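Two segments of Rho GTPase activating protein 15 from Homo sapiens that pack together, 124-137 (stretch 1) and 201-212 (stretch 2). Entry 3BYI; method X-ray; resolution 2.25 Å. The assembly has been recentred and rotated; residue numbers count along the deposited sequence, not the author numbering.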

# COMPACT_ATOMS: atom_id res chain seq x y z
N ASP A 124 16.11 -18.12 13.08
CA ASP A 124 16.53 -16.87 13.73
C ASP A 124 16.33 -15.66 12.82
O ASP A 124 16.22 -15.80 11.60
CB ASP A 124 18.00 -16.96 14.16
CG ASP A 124 18.95 -16.83 13.00
OD1 ASP A 124 18.48 -16.80 11.86
OD2 ASP A 124 20.17 -16.74 13.24
N ASN A 125 16.29 -14.46 13.42
CA ASN A 125 15.93 -13.22 12.71
C ASN A 125 16.86 -12.83 11.51
O ASN A 125 16.39 -12.21 10.56
CB ASN A 125 15.81 -12.05 13.71
CG ASN A 125 15.07 -10.81 13.14
OD1 ASN A 125 13.98 -10.90 12.57
ND2 ASN A 125 15.67 -9.64 13.35
N ASN A 126 18.16 -13.19 11.56
CA ASN A 126 19.12 -12.81 10.49
C ASN A 126 18.99 -13.69 9.24
O ASN A 126 19.19 -13.22 8.10
CB ASN A 126 20.58 -12.87 10.97
CG ASN A 126 20.99 -11.65 11.78
OD1 ASN A 126 20.42 -10.56 11.64
ND2 ASN A 126 21.98 -11.84 12.63
N THR A 127 18.69 -14.97 9.47
CA THR A 127 18.28 -15.85 8.40
C THR A 127 17.04 -15.27 7.75
O THR A 127 17.01 -15.14 6.54
CB THR A 127 18.01 -17.30 8.89
OG1 THR A 127 19.20 -17.84 9.46
CG2 THR A 127 17.58 -18.19 7.72
N ARG A 128 16.04 -14.91 8.56
CA ARG A 128 14.79 -14.33 8.05
C ARG A 128 15.07 -13.13 7.17
O ARG A 128 14.54 -13.05 6.06
CB ARG A 128 13.83 -13.91 9.17
CG ARG A 128 13.11 -15.05 9.84
CD ARG A 128 12.28 -14.61 11.05
NE ARG A 128 12.22 -15.70 12.03
CZ ARG A 128 12.20 -15.54 13.36
NH1 ARG A 128 12.19 -14.33 13.91
NH2 ARG A 128 12.17 -16.61 14.13
N ILE A 129 15.90 -12.21 7.67
CA ILE A 129 16.24 -10.95 6.98
C ILE A 129 16.79 -11.28 5.60
O ILE A 129 16.25 -10.82 4.60
CB ILE A 129 17.26 -10.12 7.80
CG1 ILE A 129 16.59 -9.44 9.00
CG2 ILE A 129 17.94 -9.03 6.97
CD1 ILE A 129 17.59 -8.86 9.95
N GLU A 130 17.82 -12.12 5.56
CA GLU A 130 18.46 -12.53 4.31
C GLU A 130 17.51 -13.21 3.31
O GLU A 130 17.53 -12.88 2.13
CB GLU A 130 19.65 -13.42 4.62
CG GLU A 130 20.87 -12.65 5.19
CD GLU A 130 21.47 -11.63 4.20
OE1 GLU A 130 21.60 -11.94 2.98
OE2 GLU A 130 21.80 -10.50 4.65
N ALA A 131 16.68 -14.13 3.79
CA ALA A 131 15.74 -14.86 2.94
C ALA A 131 14.74 -13.92 2.28
O ALA A 131 14.46 -14.05 1.07
CB ALA A 131 15.00 -15.93 3.74
N VAL A 132 14.23 -12.98 3.07
CA VAL A 132 13.24 -12.00 2.64
C VAL A 132 13.82 -11.00 1.65
O VAL A 132 13.14 -10.60 0.70
CB VAL A 132 12.63 -11.25 3.86
CG1 VAL A 132 12.07 -9.91 3.44
CG2 VAL A 132 11.55 -12.13 4.54
N LYS A 133 15.08 -10.62 1.88
CA LYS A 133 15.83 -9.70 1.02
C LYS A 133 16.15 -10.32 -0.34
O LYS A 133 16.07 -9.62 -1.39
CB LYS A 133 17.12 -9.28 1.73
CG LYS A 133 18.06 -8.46 0.87
CD LYS A 133 19.35 -8.15 1.59
CE LYS A 133 20.14 -7.13 0.80
NZ LYS A 133 21.55 -7.09 1.22
N SER A 134 16.51 -11.60 -0.33
CA SER A 134 16.67 -12.42 -1.54
C SER A 134 15.40 -12.35 -2.36
O SER A 134 15.44 -12.14 -3.59
CB SER A 134 16.90 -13.88 -1.19
OG SER A 134 18.09 -14.05 -0.46
N LEU A 135 14.26 -12.57 -1.69
CA LEU A 135 12.98 -12.60 -2.39
C LEU A 135 12.61 -11.25 -2.98
O LEU A 135 12.08 -11.20 -4.07
CB LEU A 135 11.87 -13.11 -1.48
CG LEU A 135 11.72 -14.61 -1.42
CD1 LEU A 135 10.80 -14.96 -0.29
CD2 LEU A 135 11.21 -15.13 -2.78
N VAL A 136 12.86 -10.16 -2.26
CA VAL A 136 12.58 -8.82 -2.77
C VAL A 136 13.36 -8.57 -4.06
O VAL A 136 12.84 -7.95 -5.01
CB VAL A 136 12.88 -7.71 -1.71
CG1 VAL A 136 12.92 -6.28 -2.35
CG2 VAL A 136 11.86 -7.79 -0.59
N GLN A 137 14.61 -9.06 -4.10
CA GLN A 137 15.45 -8.98 -5.31
C GLN A 137 14.90 -9.81 -6.48
O GLN A 137 15.28 -9.58 -7.62
CB GLN A 137 16.91 -9.37 -4.99
CG GLN A 137 17.68 -8.27 -4.21
CD GLN A 137 18.95 -8.76 -3.46
OE1 GLN A 137 19.18 -9.97 -3.28
NE2 GLN A 137 19.76 -7.80 -2.99
N GLU A 201 5.60 -6.63 9.41
CA GLU A 201 6.41 -6.16 10.53
C GLU A 201 7.91 -6.27 10.25
O GLU A 201 8.68 -5.35 10.58
CB GLU A 201 6.07 -6.95 11.80
CG GLU A 201 4.79 -6.55 12.44
CD GLU A 201 4.59 -7.09 13.84
OE1 GLU A 201 5.57 -7.20 14.60
OE2 GLU A 201 3.44 -7.41 14.18
N LEU A 202 8.35 -7.38 9.66
CA LEU A 202 9.78 -7.55 9.38
C LEU A 202 10.28 -6.58 8.31
O LEU A 202 11.41 -6.04 8.41
CB LEU A 202 10.11 -8.97 8.91
CG LEU A 202 11.61 -9.29 8.76
CD1 LEU A 202 12.35 -9.22 10.14
CD2 LEU A 202 11.75 -10.63 8.14
N MET A 203 9.45 -6.35 7.28
CA MET A 203 9.83 -5.44 6.22
C MET A 203 9.96 -4.01 6.76
O MET A 203 10.77 -3.21 6.29
CB MET A 203 8.82 -5.43 5.07
CG MET A 203 8.54 -6.79 4.44
SD MET A 203 9.67 -7.25 3.16
CE MET A 203 9.31 -5.99 1.96
N LEU A 204 9.17 -3.72 7.77
CA LEU A 204 9.20 -2.42 8.44
C LEU A 204 10.37 -2.31 9.43
O LEU A 204 11.19 -1.40 9.32
CB LEU A 204 7.89 -2.24 9.19
CG LEU A 204 7.51 -0.89 9.75
CD1 LEU A 204 7.86 0.29 8.80
CD2 LEU A 204 6.00 -0.98 10.02
N SER A 205 10.44 -3.24 10.37
CA SER A 205 11.43 -3.15 11.43
C SER A 205 12.88 -3.40 10.94
O SER A 205 13.82 -2.96 11.56
CB SER A 205 11.07 -4.08 12.60
OG SER A 205 11.13 -5.43 12.20
N GLU A 206 13.04 -4.11 9.83
CA GLU A 206 14.37 -4.39 9.29
C GLU A 206 14.53 -3.80 7.91
O GLU A 206 15.29 -4.30 7.08
CB GLU A 206 14.65 -5.89 9.26
CG GLU A 206 14.64 -6.58 10.62
CD GLU A 206 15.77 -6.15 11.55
OE1 GLU A 206 16.69 -5.41 11.11
OE2 GLU A 206 15.74 -6.56 12.73
N TYR A 207 13.82 -2.70 7.67
CA TYR A 207 13.85 -1.98 6.41
C TYR A 207 15.27 -1.76 5.87
O TYR A 207 15.56 -2.05 4.72
CB TYR A 207 13.22 -0.59 6.59
CG TYR A 207 13.33 0.28 5.34
CD1 TYR A 207 12.45 0.10 4.27
CD2 TYR A 207 14.33 1.23 5.21
CE1 TYR A 207 12.55 0.85 3.13
CE2 TYR A 207 14.44 1.98 4.06
CZ TYR A 207 13.55 1.78 3.02
OH TYR A 207 13.63 2.55 1.87
N SER A 208 16.14 -1.23 6.72
CA SER A 208 17.48 -0.83 6.31
C SER A 208 18.27 -2.01 5.81
O SER A 208 18.91 -1.91 4.78
CB SER A 208 18.25 -0.16 7.44
OG SER A 208 17.72 1.12 7.72
N LYS A 209 18.22 -3.13 6.52
CA LYS A 209 18.97 -4.31 6.08
C LYS A 209 18.30 -4.98 4.88
O LYS A 209 18.98 -5.62 4.08
CB LYS A 209 19.21 -5.32 7.20
CG LYS A 209 19.87 -4.74 8.42
CD LYS A 209 20.40 -5.83 9.36
CE LYS A 209 20.84 -5.23 10.68
N ILE A 210 16.98 -4.87 4.73
CA ILE A 210 16.29 -5.54 3.63
C ILE A 210 16.43 -4.72 2.35
O ILE A 210 16.74 -5.26 1.30
CB ILE A 210 14.79 -5.83 3.94
CG1 ILE A 210 14.68 -6.90 5.04
CG2 ILE A 210 14.03 -6.28 2.69
CD1 ILE A 210 13.34 -6.95 5.70
N PHE A 211 16.24 -3.41 2.46
CA PHE A 211 16.20 -2.52 1.30
C PHE A 211 17.44 -1.64 1.15
O PHE A 211 17.54 -0.90 0.17
CB PHE A 211 14.97 -1.60 1.41
CG PHE A 211 13.67 -2.31 1.18
CD1 PHE A 211 12.91 -2.75 2.25
CD2 PHE A 211 13.22 -2.56 -0.12
CE1 PHE A 211 11.72 -3.40 2.06
CE2 PHE A 211 12.02 -3.21 -0.32
CZ PHE A 211 11.28 -3.65 0.77
N GLY A 212 18.36 -1.66 2.12
CA GLY A 212 19.56 -0.80 2.09
C GLY A 212 19.31 0.59 2.66
O GLY A 212 18.29 1.23 2.34

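The helix of residues 125-137 packs against a bent segment in which two short helices, 201-205 and 207-211, meet at Glu 206. The first of these runs nearly perpendicular to it, at 95°, whereas the second crosses at 46° with an axial separation of 9.2 Å. Together the two stretches bury 572 Å², mostly through apolar side chains.

Two knobs organise the packing. Leu 202 (chi1 t, chi2 p) points toward the long helix and sits among Asn 125, Arg 128, Ile 129 and Val 132. Its two methyls diverge: CD1 lies 3.4 Å from Asn 125 OD1, while CD2 reaches Val 132 CG2 at 3.9 Å and Arg 128 CB at 4.0 Å. Only the base of Arg 128 takes part, since its m, t conformation carries the guanidinium away from the contact.

Ile 210 fills the second hole, among Ile 129, Val 132, Lys 133 and Val 136. Although its CA-CB bond points sideways, the m, t rotamer lays CD1 3.9 Å from Val 132 CG1, and CG2 approaches Val 136 CG2 at 4.2 Å. Here the backbones come close, with the CA atoms of Lys 133 and Ile 210 4.9 Å apart. The Lys 133 side chain is extended, with all four chi angles t, and its methylenes pass close to the carbonyls of Lys 209 and Ile 210: CG is 3.5 Å from Ile 210 O and CD is 3.6 Å from Lys 209 O.

Val 132 and Val 136, one helical turn apart and both with chi1 t, each spread their methyls between different partners. Val 132 CG1 meets Met 203 SD at 3.6 Å, as its CG2 rests on Leu 202. The Met 203 CA-CB bond points sideways, but three successive m torsions curl the chain so that its end comes nearer, placing CE 4.0 Å from Val 136 CG2. The other methyl of Val 136, CG1, lies 3.8 Å from Phe 211 CE2 and approaches the ring obliquely; the Phe 211 CA-CB bond itself points away.

Polar contact is concentrated near the start of the long helix. Asn 125, with chi1 t, brings its amide within reach of Glu 206, and ND2 donates a hydrogen bond to Glu 206 OE2 (3.1 Å, 139°). Glu 206 folds back through chi1 and chi2 both m, and its carboxylate carbon CD lies 3.6 Å from Ile 129 CD1. Just before this helix, Asp 124 adopts chi1 p and caps it, OD1 accepting from Thr 127 N at 3.0 Å.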